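Side-chain contacts in maintenance of ploidy protein MOB1 (Saccharomyces cerevisiae, PDB 2HJN), which binds and activates the protein kinase Dbf2, allowing its phosphorylation by Cdc15 in the mitotic exit network of late anaphase: residues Glu73-Trp78 with Gln213-Leu218; Met109-Thr112 with Glu116-Trp119; Glu54-Ser59 with Leu227-Glu232. All coordinates share one frame; numbering follows the deposited sequence.

Contact 1: residues Glu73-Trp78 with Gln213-Leu218; sequences EDENEW and QEFELL
Phe215 meets Trp78 and Glu75 in a small surface contact between two helix ends, the start of helix 75-97 and the turn that closes helix 198-214. The aromatic pair touches rim to rim: Phe215 CZ comes to 3.6 Å from Trp78 CD1, lying at the edge of the indole near its plane. The centroid of the Trp78 five-membered ring is 5.6 Å from that of the phenyl, with the planes at 58°; the rings meet at their margins and do not stack. CG of Trp78 is anti to the backbone N (chi1 -175°), which carries the five-membered ring out toward Phe215. Its NE1, also beside the phenyl rim, is bonded to Val67 O, which probably helps hold the indole in this rotation. On the Glu75 side, the extended side chain slides past the phenyl ring in the opposite sense and sets OE1 against the ring edge, 3.4 Å from Phe215 CD1. An oxygen at this edge faces the slightly positive C-H rim, probably a mildly favourable arrangement. Over one face of the phenyl lies Glu214 CG, toward the rim. With an alanine at Phe215, the Trp78 edge and the Glu75 carboxylate would probably lose their shared partner, leaving a gap between the helix ends. Phe211 meets both rings, extending the aromatic group by one helical turn. Each helix end is closed in its own way: Asp74 is the N-cap, its OD1 taking Glu77 N at 3.2 Å, while Glu216, with positive phi, is the C-prime residue of a Schellman motif.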
ATOM      1  N   GLU A  73      -6.301 -21.874  23.267  1.00 33.08           N
ATOM      2  CA  GLU A  73      -5.625 -20.576  23.124  1.00 33.52           C
ATOM      3  C   GLU A  73      -6.236 -19.466  23.959  1.00 32.55           C
ATOM      4  O   GLU A  73      -7.424 -19.494  24.273  1.00 31.01           O
ATOM      5  CB  GLU A  73      -5.428 -20.175  21.657  1.00 33.59           C
ATOM      6  CG  GLU A  73      -4.332 -21.021  21.007  1.00 38.32           C
ATOM      7  CD  GLU A  73      -3.831 -20.462  19.690  1.00 42.85           C
ATOM      8  OE1 GLU A  73      -4.374 -19.429  19.228  1.00 43.94           O
ATOM      9  OE2 GLU A  73      -2.888 -21.062  19.121  1.00 43.01           O
ATOM     10  N   ASP A  74      -5.386 -18.515  24.352  1.00 32.10           N
ATOM     11  CA  ASP A  74      -5.813 -17.467  25.257  1.00 31.65           C
ATOM     12  C   ASP A  74      -6.518 -16.330  24.480  1.00 30.75           C
ATOM     13  O   ASP A  74      -5.991 -15.856  23.458  1.00 29.73           O
ATOM     14  CB  ASP A  74      -4.620 -16.946  26.078  1.00 32.20           C
ATOM     15  CG  ASP A  74      -5.021 -15.815  27.025  1.00 35.74           C
ATOM     16  OD1 ASP A  74      -4.480 -14.684  26.881  1.00 36.26           O
ATOM     17  OD2 ASP A  74      -5.917 -16.050  27.880  1.00 37.18           O
ATOM     18  N   GLU A  75      -7.695 -15.929  24.964  1.00 29.46           N
ATOM     19  CA  GLU A  75      -8.547 -14.924  24.324  1.00 30.24           C
ATOM     20  C   GLU A  75      -7.908 -13.526  24.214  1.00 29.58           C
ATOM     21  O   GLU A  75      -7.957 -12.902  23.140  1.00 27.99           O
ATOM     22  CB  GLU A  75      -9.915 -14.836  25.033  1.00 30.37           C
ATOM     23  CG  GLU A  75     -10.828 -13.740  24.494  1.00 31.91           C
ATOM     24  CD  GLU A  75     -12.281 -13.844  24.961  1.00 32.72           C
ATOM     25  OE1 GLU A  75     -13.179 -14.065  24.124  1.00 39.12           O
ATOM     26  OE2 GLU A  75     -12.550 -13.654  26.155  1.00 37.56           O
ATOM     27  N   ASN A  76      -7.351 -13.037  25.332  1.00 28.67           N
ATOM     28  CA  ASN A  76      -6.519 -11.804  25.367  1.00 28.26           C
ATOM     29  C   ASN A  76      -5.378 -11.803  24.361  1.00 27.33           C
ATOM     30  O   ASN A  76      -5.134 -10.777  23.701  1.00 26.55           O
ATOM     31  CB  ASN A  76      -5.926 -11.585  26.760  1.00 28.06           C
ATOM     32  CG  ASN A  76      -6.958 -11.141  27.770  1.00 30.34           C
ATOM     33  OD1 ASN A  76      -8.095 -10.794  27.419  1.00 31.43           O
ATOM     34  ND2 ASN A  76      -6.570 -11.157  29.052  1.00 33.63           N
ATOM     35  N   GLU A  77      -4.654 -12.933  24.260  1.00 26.54           N
ATOM     36  CA  GLU A  77      -3.570 -13.020  23.300  1.00 26.55           C
ATOM     37  C   GLU A  77      -4.049 -12.944  21.852  1.00 25.39           C
ATOM     38  O   GLU A  77      -3.471 -12.211  21.037  1.00 24.20           O
ATOM     39  CB  GLU A  77      -2.716 -14.261  23.503  1.00 28.09           C
ATOM     40  CG  GLU A  77      -1.330 -13.913  23.919  1.00 32.09           C
ATOM     41  CD  GLU A  77      -0.491 -15.127  24.218  1.00 39.67           C
ATOM     42  OE1 GLU A  77      -0.014 -15.792  23.254  1.00 37.89           O
ATOM     43  OE2 GLU A  77      -0.313 -15.397  25.437  1.00 45.35           O
ATOM     44  N   TRP A  78      -5.081 -13.733  21.562  1.00 23.09           N
ATOM     45  CA  TRP A  78      -5.752 -13.771  20.274  1.00 22.55           C
ATOM     46  C   TRP A  78      -6.245 -12.356  19.890  1.00 21.78           C
ATOM     47  O   TRP A  78      -5.972 -11.868  18.784  1.00 21.50           O
ATOM     48  CB  TRP A  78      -6.911 -14.778  20.367  1.00 21.64           C
ATOM     49  CG  TRP A  78      -7.663 -15.043  19.092  1.00 21.24           C
ATOM     50  CD1 TRP A  78      -8.939 -14.675  18.810  1.00 17.60           C
ATOM     51  CD2 TRP A  78      -7.173 -15.737  17.938  1.00 20.39           C
ATOM     52  NE1 TRP A  78      -9.287 -15.112  17.555  1.00 21.27           N
ATOM     53  CE2 TRP A  78      -8.225 -15.767  16.997  1.00 20.35           C
ATOM     54  CE3 TRP A  78      -5.955 -16.344  17.618  1.00 20.57           C
ATOM     55  CZ2 TRP A  78      -8.097 -16.368  15.746  1.00 21.94           C
ATOM     56  CZ3 TRP A  78      -5.821 -16.958  16.373  1.00 20.90           C
ATOM     57  CH2 TRP A  78      -6.880 -16.953  15.452  1.00 21.43           C
ATOM     58  N   GLN A 213     -17.638  -8.859  15.543  1.00 28.64           N
ATOM     59  CA  GLN A 213     -18.920  -9.559  15.782  1.00 29.49           C
ATOM     60  C   GLN A 213     -18.716 -10.834  16.674  1.00 29.53           C
ATOM     61  O   GLN A 213     -19.401 -11.006  17.679  1.00 29.71           O
ATOM     62  CB  GLN A 213     -19.587  -9.878  14.432  1.00 29.68           C
ATOM     63  CG  GLN A 213     -20.920 -10.657  14.486  1.00 30.38           C
ATOM     64  CD  GLN A 213     -21.313 -11.254  13.131  1.00 30.65           C
ATOM     65  OE1 GLN A 213     -22.377 -10.939  12.604  1.00 34.02           O
ATOM     66  NE2 GLN A 213     -20.455 -12.117  12.564  1.00 29.92           N
ATOM     67  N   GLU A 214     -17.760 -11.686  16.308  1.00 30.14           N
ATOM     68  CA  GLU A 214     -17.436 -12.924  17.031  1.00 30.82           C
ATOM     69  C   GLU A 214     -17.232 -12.727  18.541  1.00 31.09           C
ATOM     70  O   GLU A 214     -17.536 -13.632  19.338  1.00 30.56           O
ATOM     71  CB  GLU A 214     -16.184 -13.568  16.442  1.00 30.55           C
ATOM     72  CG  GLU A 214     -15.701 -14.845  17.171  1.00 32.97           C
ATOM     73  CD  GLU A 214     -16.721 -16.003  17.129  1.00 34.74           C
ATOM     74  OE1 GLU A 214     -17.411 -16.148  16.109  1.00 33.61           O
ATOM     75  OE2 GLU A 214     -16.802 -16.777  18.109  1.00 34.66           O
ATOM     76  N   PHE A 215     -16.701 -11.561  18.916  1.00 30.53           N
ATOM     77  CA  PHE A 215     -16.382 -11.271  20.314  1.00 30.26           C
ATOM     78  C   PHE A 215     -17.202 -10.153  20.928  1.00 30.67           C
ATOM     79  O   PHE A 215     -16.907  -9.710  22.040  1.00 30.62           O
ATOM     80  CB  PHE A 215     -14.877 -10.995  20.448  1.00 29.16           C
ATOM     81  CG  PHE A 215     -14.040 -12.151  20.043  1.00 28.04           C
ATOM     82  CD1 PHE A 215     -13.843 -13.224  20.916  1.00 22.34           C
ATOM     83  CD2 PHE A 215     -13.489 -12.209  18.760  1.00 26.24           C
ATOM     84  CE1 PHE A 215     -13.070 -14.287  20.537  1.00 22.27           C
ATOM     85  CE2 PHE A 215     -12.730 -13.290  18.375  1.00 25.04           C
ATOM     86  CZ  PHE A 215     -12.516 -14.342  19.269  1.00 26.48           C
ATOM     87  N   GLU A 216     -18.223  -9.704  20.201  1.00 30.69           N
ATOM     88  CA  GLU A 216     -19.065  -8.548  20.553  1.00 31.96           C
ATOM     89  C   GLU A 216     -18.339  -7.245  20.930  1.00 31.20           C
ATOM     90  O   GLU A 216     -18.786  -6.503  21.794  1.00 31.38           O
ATOM     91  CB  GLU A 216     -20.255  -8.857  21.522  1.00 31.79           C
ATOM     92  CG  GLU A 216     -20.478 -10.251  22.047  1.00 34.34           C
ATOM     93  CD  GLU A 216     -21.541 -10.276  23.193  1.00 35.55           C
ATOM     94  OE1 GLU A 216     -22.762 -10.157  22.906  1.00 38.61           O
ATOM     95  OE2 GLU A 216     -21.143 -10.390  24.384  1.00 40.33           O
ATOM     96  N   LEU A 217     -17.240  -6.956  20.238  1.00 30.46           N
ATOM     97  CA  LEU A 217     -16.435  -5.774  20.495  1.00 29.08           C
ATOM     98  C   LEU A 217     -17.103  -4.499  19.938  1.00 29.66           C
ATOM     99  O   LEU A 217     -17.005  -3.411  20.523  1.00 29.03           O
ATOM    100  CB  LEU A 217     -15.015  -5.978  19.908  1.00 29.01           C
ATOM    101  CG  LEU A 217     -14.316  -7.293  20.331  1.00 27.31           C
ATOM    102  CD1 LEU A 217     -13.065  -7.630  19.518  1.00 26.62           C
ATOM    103  CD2 LEU A 217     -14.014  -7.317  21.791  1.00 26.18           C
ATOM    104  N   LEU A 218     -17.787  -4.643  18.811  1.00 30.02           N
ATOM    105  CA  LEU A 218     -18.457  -3.526  18.150  1.00 31.19           C
ATOM    106  C   LEU A 218     -19.889  -3.866  17.909  1.00 32.45           C
ATOM    107  O   LEU A 218     -20.234  -5.010  17.573  1.00 33.08           O
ATOM    108  CB  LEU A 218     -17.825  -3.198  16.790  1.00 29.91           C
ATOM    109  CG  LEU A 218     -16.454  -2.540  16.759  1.00 30.03           C
ATOM    110  CD1 LEU A 218     -16.217  -2.096  15.320  1.00 28.45           C
ATOM    111  CD2 LEU A 218     -16.343  -1.328  17.712  1.00 26.85           C
TER

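Contact 2: residues Met109-Thr112 with Glu116-Trp119; sequences MIAT and EYLW
Met109 and Tyr117 are joined by the one direct hydrogen bond between these backbones, Tyr117 N to Met109 O at 2.9 Å. It is nearly straight, 170° at the hydrogen, and the donor lies close to the line of the carbonyl. The same oxygen also receives a CA-H...O contact from Glu116 CA at 3.5 Å, and Ile110 and Glu116 form a single beta bridge.

A water completes the same Met109-Tyr117 pair, bridging Met109 N, from which it accepts, to Tyr117 O at 2.9 Å; it also lies 2.6 Å from Glu116 OE2. The Glu116 chain is extended, with CG anti to the backbone N (chi1 173°), a course that brings OE2 to this water. Its other oxygen, OE1, has a long, weak ion pair with Arg108.

Apolar contacts lie alongside these bonds. Met109, a selenomethionine, passes obliquely by Tyr117, with CG 4.1 Å from Tyr117 CB. Ala111 CB sits at the edge of the Tyr117 ring, 3.8 Å from CE1, while in the bridged pair Ile110 CG2 brushes Glu116 CB at 4.1 Å.

This short hairpin-like turn follows the zinc ligand Cys106 closely, and Ile110 O accepts from ND1 of the zinc ligand His183, which probably helps orient that imidazole. Ala182 and Arg179 of helix 165-187 touch Ala111 and Tyr117, respectively; helix 132-147 meets Met109 and Tyr117 through Tyr135. At the strand, 4-6 runs antiparallel to 115-117, with Leu5 backbone-bonded to Glu116.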
HETATM    1  N   MSE A 109     -12.358  15.898  10.153  1.00 16.93           N
HETATM    2  CA  MSE A 109     -12.368  14.420  10.080  1.00 16.99           C
HETATM    3  C   MSE A 109     -13.829  13.990   9.928  1.00 17.35           C
HETATM    4  O   MSE A 109     -14.549  13.874  10.919  1.00 18.13           O
HETATM    5  CB  MSE A 109     -11.678  13.808  11.313  1.00 16.01           C
HETATM    6  CG  MSE A 109     -11.696  12.291  11.372  1.00 15.22           C
HETATM    7 SE   MSE A 109     -10.654  11.463   9.906  1.00 19.72          SE
HETATM    8  CE  MSE A 109     -10.744   9.735  10.783  1.00 19.85           C
ATOM      9  N   ILE A 110     -14.268  13.757   8.690  1.00 17.98           N
ATOM     10  CA  ILE A 110     -15.664  13.427   8.429  1.00 18.49           C
ATOM     11  C   ILE A 110     -15.854  12.088   7.703  1.00 19.21           C
ATOM     12  O   ILE A 110     -14.901  11.532   7.162  1.00 18.68           O
ATOM     13  CB  ILE A 110     -16.400  14.579   7.705  1.00 18.12           C
ATOM     14  CG1 ILE A 110     -15.784  14.816   6.305  1.00 18.58           C
ATOM     15  CG2 ILE A 110     -16.274  15.862   8.579  1.00 19.66           C
ATOM     16  CD1 ILE A 110     -16.446  15.839   5.464  1.00 20.48           C
ATOM     17  N   ALA A 111     -17.095  11.581   7.710  1.00 18.56           N
ATOM     18  CA  ALA A 111     -17.442  10.350   7.018  1.00 18.77           C
ATOM     19  C   ALA A 111     -18.806  10.672   6.516  1.00 19.94           C
ATOM     20  O   ALA A 111     -19.783  10.394   7.213  1.00 18.90           O
ATOM     21  CB  ALA A 111     -17.501   9.182   8.023  1.00 19.37           C
ATOM     22  N   THR A 112     -18.845  11.277   5.327  1.00 21.17           N
ATOM     23  CA  THR A 112     -19.929  12.143   4.844  1.00 23.49           C
ATOM     24  C   THR A 112     -20.231  13.333   5.746  1.00 24.23           C
ATOM     25  O   THR A 112     -19.739  13.400   6.869  1.00 24.32           O
ATOM     26  CB  THR A 112     -21.261  11.404   4.628  1.00 22.71           C
ATOM     27  OG1 THR A 112     -21.852  11.141   5.892  1.00 23.51           O
ATOM     28  CG2 THR A 112     -21.057  10.061   3.829  1.00 25.96           C
ATOM     29  N   GLU A 116     -19.029  13.809  12.002  1.00 20.41           N
ATOM     30  CA  GLU A 116     -17.706  14.415  12.245  1.00 20.28           C
ATOM     31  C   GLU A 116     -17.087  13.760  13.493  1.00 20.24           C
ATOM     32  O   GLU A 116     -17.788  13.597  14.518  1.00 21.16           O
ATOM     33  CB  GLU A 116     -17.800  15.955  12.372  1.00 19.39           C
ATOM     34  CG  GLU A 116     -16.454  16.510  12.779  1.00 21.82           C
ATOM     35  CD  GLU A 116     -16.283  17.999  12.720  1.00 24.85           C
ATOM     36  OE1 GLU A 116     -17.289  18.748  12.609  1.00 24.30           O
ATOM     37  OE2 GLU A 116     -15.098  18.415  12.836  1.00 26.40           O
ATOM     38  N   TYR A 117     -15.825  13.336  13.418  1.00 19.10           N
ATOM     39  CA  TYR A 117     -15.139  12.750  14.579  1.00 19.66           C
ATOM     40  C   TYR A 117     -14.109  13.683  15.167  1.00 19.40           C
ATOM     41  O   TYR A 117     -13.377  14.314  14.439  1.00 20.94           O
ATOM     42  CB  TYR A 117     -14.477  11.395  14.236  1.00 19.02           C
ATOM     43  CG  TYR A 117     -15.452  10.433  13.605  1.00 17.53           C
ATOM     44  CD1 TYR A 117     -15.393  10.144  12.259  1.00 21.04           C
ATOM     45  CD2 TYR A 117     -16.467   9.846  14.368  1.00 16.23           C
ATOM     46  CE1 TYR A 117     -16.337   9.240  11.682  1.00 19.51           C
ATOM     47  CE2 TYR A 117     -17.355   8.957  13.828  1.00 17.86           C
ATOM     48  CZ  TYR A 117     -17.306   8.670  12.495  1.00 18.37           C
ATOM     49  OH  TYR A 117     -18.227   7.799  11.959  1.00 22.07           O
ATOM     50  N   LEU A 118     -14.047  13.742  16.491  1.00 19.98           N
ATOM     51  CA  LEU A 118     -13.278  14.751  17.213  1.00 19.26           C
ATOM     52  C   LEU A 118     -12.156  14.109  18.013  1.00 21.20           C
ATOM     53  O   LEU A 118     -12.234  12.910  18.338  1.00 21.46           O
ATOM     54  CB  LEU A 118     -14.214  15.545  18.157  1.00 18.62           C
ATOM     55  CG  LEU A 118     -15.532  16.092  17.646  1.00 18.57           C
ATOM     56  CD1 LEU A 118     -16.406  16.668  18.803  1.00 20.28           C
ATOM     57  CD2 LEU A 118     -15.348  17.143  16.589  1.00 20.02           C
ATOM     58  N   TRP A 119     -11.093  14.882  18.300  1.00 21.38           N
ATOM     59  CA  TRP A 119      -9.922  14.374  19.074  1.00 22.06           C
ATOM     60  C   TRP A 119      -9.668  15.233  20.305  1.00 22.95           C
ATOM     61  O   TRP A 119      -9.594  16.450  20.201  1.00 20.85           O
ATOM     62  CB  TRP A 119      -8.627  14.363  18.213  1.00 21.39           C
ATOM     63  CG  TRP A 119      -7.438  13.617  18.833  1.00 20.84           C
ATOM     64  CD1 TRP A 119      -6.293  14.163  19.368  1.00 21.29           C
ATOM     65  CD2 TRP A 119      -7.329  12.208  19.020  1.00 21.01           C
ATOM     66  NE1 TRP A 119      -5.481  13.168  19.837  1.00 21.90           N
ATOM     67  CE2 TRP A 119      -6.100  11.961  19.654  1.00 18.12           C
ATOM     68  CE3 TRP A 119      -8.165  11.116  18.699  1.00 22.48           C
ATOM     69  CZ2 TRP A 119      -5.672  10.672  19.976  1.00 19.71           C
ATOM     70  CZ3 TRP A 119      -7.748   9.829  19.025  1.00 21.93           C
ATOM     71  CH2 TRP A 119      -6.511   9.616  19.656  1.00 21.35           C
TER
HETATM   72  O   HOH W   1     -13.008  16.848  12.990  1.00 17.42           O

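Contact 3: residues Glu54-Ser59 with Leu227-Glu232; sequences EMTLGS and LELVME
Thr56 meets Leu229 through its methyl: chi1, measured to OG1, is -68°, which leaves CG2 anti to the backbone N and aimed at the facing helix. Leu229 answers with an unusual chi1 of -146°, away from the staggered positions, which swings its branched end round toward Thr56. The two side chains therefore reach for each other tip to tip, with Thr56 CG2 3.6 Å from Leu229 CD2. That one leucine methyl serves the whole threonine end, since Thr56 CB is 3.8 Å from Leu229 CD2 and the hydroxyl OG1 lies a little farther away. The hydroxyl itself is turned back to its own helix, making a weak hydrogen bond to Ile52 O, and this leaves the methyl to make the closest apolar contact with Leu229.

A second pair packs nearer the surface. Leu57 points toward helix 227-233 and crosses Glu232 at about a right angle. Its CD2 lies 4.0 Å from Glu232 CB, and its other methyl, CD1, is 4.1 Å from Glu232 CG. The glutamate is bent at chi2, and CB, CG and, slightly farther, OE1 all lie along the leucine methyls. No hydrogen bond or salt bridge joins the two segments; the direct contact between them is van der Waals packing.

Beyond Thr56, Ser59 OG bonds to Thr56 O at 2.8 Å, with the donor tilted 30° from the carbonyl plane, a local bond near the end of helix 49-58.

The inner pair is covered by several helices: Thr56 also touches Asn202 of helix 198-214 and Phe189 of helix 189-194, while Leu229 rests on Phe205 of helix 198-214 and on Val53 one turn earlier in helix 49-58. Helix 227-233 thus packs against both helix 49-58 and helix 198-214.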
ATOM      1  N   GLU A  54     -22.907   1.684  -3.204  1.00 27.43           N
ATOM      2  CA  GLU A  54     -23.059   1.122  -4.541  1.00 26.90           C
ATOM      3  C   GLU A  54     -21.758   1.120  -5.338  1.00 27.00           C
ATOM      4  O   GLU A  54     -21.480   0.187  -6.063  1.00 26.65           O
ATOM      5  CB  GLU A  54     -24.106   1.885  -5.290  1.00 27.61           C
HETATM    6  N   MSE A  55     -20.997   2.202  -5.242  1.00 27.21           N
HETATM    7  CA  MSE A  55     -19.616   2.265  -5.760  1.00 30.33           C
HETATM    8  C   MSE A  55     -18.710   1.167  -5.201  1.00 26.73           C
HETATM    9  O   MSE A  55     -17.894   0.613  -5.940  1.00 24.34           O
HETATM   10  CB  MSE A  55     -19.009   3.626  -5.400  1.00 29.95           C
HETATM   11  CG  MSE A  55     -17.561   3.841  -5.817  1.00 33.53           C
HETATM   12 SE   MSE A  55     -17.001   5.592  -5.109  1.00 42.35          SE
HETATM   13  CE  MSE A  55     -17.590   5.413  -3.288  1.00 34.54           C
ATOM     14  N   THR A  56     -18.839   0.900  -3.890  1.00 24.92           N
ATOM     15  CA  THR A  56     -18.097  -0.176  -3.225  1.00 24.93           C
ATOM     16  C   THR A  56     -18.402  -1.588  -3.741  1.00 24.26           C
ATOM     17  O   THR A  56     -17.496  -2.394  -3.960  1.00 23.83           O
ATOM     18  CB  THR A  56     -18.301  -0.159  -1.698  1.00 25.21           C
ATOM     19  OG1 THR A  56     -17.666   1.007  -1.154  1.00 26.72           O
ATOM     20  CG2 THR A  56     -17.675  -1.401  -1.067  1.00 26.37           C
ATOM     21  N   LEU A  57     -19.676  -1.895  -3.907  1.00 23.13           N
ATOM     22  CA  LEU A  57     -20.056  -3.218  -4.396  1.00 23.27           C
ATOM     23  C   LEU A  57     -19.675  -3.333  -5.891  1.00 22.85           C
ATOM     24  O   LEU A  57     -19.162  -4.355  -6.319  1.00 22.59           O
ATOM     25  CB  LEU A  57     -21.572  -3.441  -4.206  1.00 24.35           C
ATOM     26  CG  LEU A  57     -22.130  -3.493  -2.773  1.00 26.04           C
ATOM     27  CD1 LEU A  57     -23.675  -3.551  -2.742  1.00 27.85           C
ATOM     28  CD2 LEU A  57     -21.532  -4.695  -2.079  1.00 29.36           C
ATOM     29  N   GLY A  58     -19.896  -2.279  -6.672  1.00 23.04           N
ATOM     30  CA  GLY A  58     -19.590  -2.319  -8.116  1.00 23.67           C
ATOM     31  C   GLY A  58     -18.107  -2.436  -8.425  1.00 25.05           C
ATOM     32  O   GLY A  58     -17.716  -2.834  -9.550  1.00 24.83           O
ATOM     33  N   SER A  59     -17.282  -2.081  -7.434  1.00 25.34           N
ATOM     34  CA  SER A  59     -15.802  -2.042  -7.574  1.00 25.80           C
ATOM     35  C   SER A  59     -15.231  -3.424  -7.824  1.00 27.51           C
ATOM     36  O   SER A  59     -14.219  -3.562  -8.514  1.00 28.03           O
ATOM     37  CB  SER A  59     -15.152  -1.414  -6.321  1.00 24.49           C
ATOM     38  OG  SER A  59     -15.013  -2.323  -5.222  1.00 21.31           O
ATOM     39  N   LEU A 227     -23.007   1.293   8.215  1.00 22.48           N
ATOM     40  CA  LEU A 227     -23.924   0.181   8.577  1.00 23.12           C
ATOM     41  C   LEU A 227     -24.375  -0.695   7.419  1.00 23.07           C
ATOM     42  O   LEU A 227     -24.312  -1.899   7.551  1.00 22.54           O
ATOM     43  CB  LEU A 227     -25.148   0.650   9.388  1.00 24.16           C
ATOM     44  CG  LEU A 227     -25.969  -0.564   9.850  1.00 23.18           C
ATOM     45  CD1 LEU A 227     -25.163  -1.392  10.875  1.00 19.63           C
ATOM     46  CD2 LEU A 227     -27.330  -0.185  10.374  1.00 26.44           C
ATOM     47  N   GLU A 228     -24.805  -0.102   6.290  1.00 23.84           N
ATOM     48  CA  GLU A 228     -25.231  -0.870   5.095  1.00 24.54           C
ATOM     49  C   GLU A 228     -24.083  -1.625   4.474  1.00 24.25           C
ATOM     50  O   GLU A 228     -24.229  -2.769   4.008  1.00 24.18           O
ATOM     51  CB  GLU A 228     -25.858   0.045   4.005  1.00 24.97           C
ATOM     52  CG  GLU A 228     -26.357  -0.733   2.747  1.00 24.38           C
ATOM     53  CD  GLU A 228     -27.062   0.138   1.707  1.00 26.31           C
ATOM     54  OE1 GLU A 228     -27.113   1.372   1.890  1.00 30.87           O
ATOM     55  OE2 GLU A 228     -27.570  -0.397   0.685  1.00 27.35           O
ATOM     56  N   LEU A 229     -22.922  -0.976   4.449  1.00 24.24           N
ATOM     57  CA  LEU A 229     -21.703  -1.630   3.955  1.00 24.00           C
ATOM     58  C   LEU A 229     -21.427  -2.914   4.755  1.00 23.21           C
ATOM     59  O   LEU A 229     -21.180  -4.003   4.184  1.00 22.44           O
ATOM     60  CB  LEU A 229     -20.529  -0.623   4.060  1.00 24.84           C
ATOM     61  CG  LEU A 229     -19.402  -0.599   3.042  1.00 26.29           C
ATOM     62  CD1 LEU A 229     -18.622  -1.814   3.248  1.00 31.80           C
ATOM     63  CD2 LEU A 229     -19.969  -0.622   1.649  1.00 28.93           C
ATOM     64  N   VAL A 230     -21.453  -2.778   6.084  1.00 22.99           N
ATOM     65  CA  VAL A 230     -21.227  -3.917   6.975  1.00 24.18           C
ATOM     66  C   VAL A 230     -22.287  -4.993   6.680  1.00 25.24           C
ATOM     67  O   VAL A 230     -21.961  -6.182   6.615  1.00 24.64           O
ATOM     68  CB  VAL A 230     -21.291  -3.530   8.477  1.00 23.54           C
ATOM     69  CG1 VAL A 230     -21.036  -4.765   9.354  1.00 25.09           C
ATOM     70  CG2 VAL A 230     -20.306  -2.415   8.817  1.00 23.16           C
HETATM   71  N   MSE A 231     -23.545  -4.570   6.534  1.00 26.42           N
HETATM   72  CA  MSE A 231     -24.660  -5.493   6.153  1.00 29.78           C
HETATM   73  C   MSE A 231     -24.367  -6.258   4.845  1.00 30.07           C
HETATM   74  O   MSE A 231     -24.698  -7.432   4.736  1.00 30.96           O
HETATM   75  CB  MSE A 231     -26.002  -4.739   6.006  1.00 30.07           C
HETATM   76  CG  MSE A 231     -26.612  -4.158   7.265  1.00 34.91           C
HETATM   77 SE   MSE A 231     -27.268  -5.537   8.479  1.00 51.12          SE
HETATM   78  CE  MSE A 231     -25.725  -5.706   9.732  1.00 47.22           C
ATOM     79  N   GLU A 232     -23.743  -5.606   3.865  1.00 30.86           N
ATOM     80  CA  GLU A 232     -23.433  -6.266   2.572  1.00 31.80           C
ATOM     81  C   GLU A 232     -22.121  -7.080   2.565  1.00 34.34           C
ATOM     82  O   GLU A 232     -22.094  -8.232   2.094  1.00 33.46           O
ATOM     83  CB  GLU A 232     -23.403  -5.258   1.422  1.00 31.27           C
ATOM     84  CG  GLU A 232     -24.763  -4.611   1.037  1.00 27.56           C
ATOM     85  CD  GLU A 232     -25.733  -5.583   0.349  1.00 27.22           C
ATOM     86  OE1 GLU A 232     -25.284  -6.547  -0.337  1.00 19.91           O
ATOM     87  OE2 GLU A 232     -26.957  -5.358   0.500  1.00 23.78           O
TER

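Starting from the N terminus, strand 4-6 comes first and pairs with strand 115-117, which carries part of contact 2. Helix 49-58 then enters contact 3, whose far side is helix 227-233 near the C terminus, so this contact closes the widest loop. Inside it, contact 1 joins the start of helix 75-97 to the end of helix 198-214. Contact 2 lies within that loop in turn and closes only a tight turn beside the zinc site. The three are therefore nested, and none cross. In space they stay separate: contacts 1 and 2 lie on opposite sides of the chain's centre, their own centres 27 Å apart.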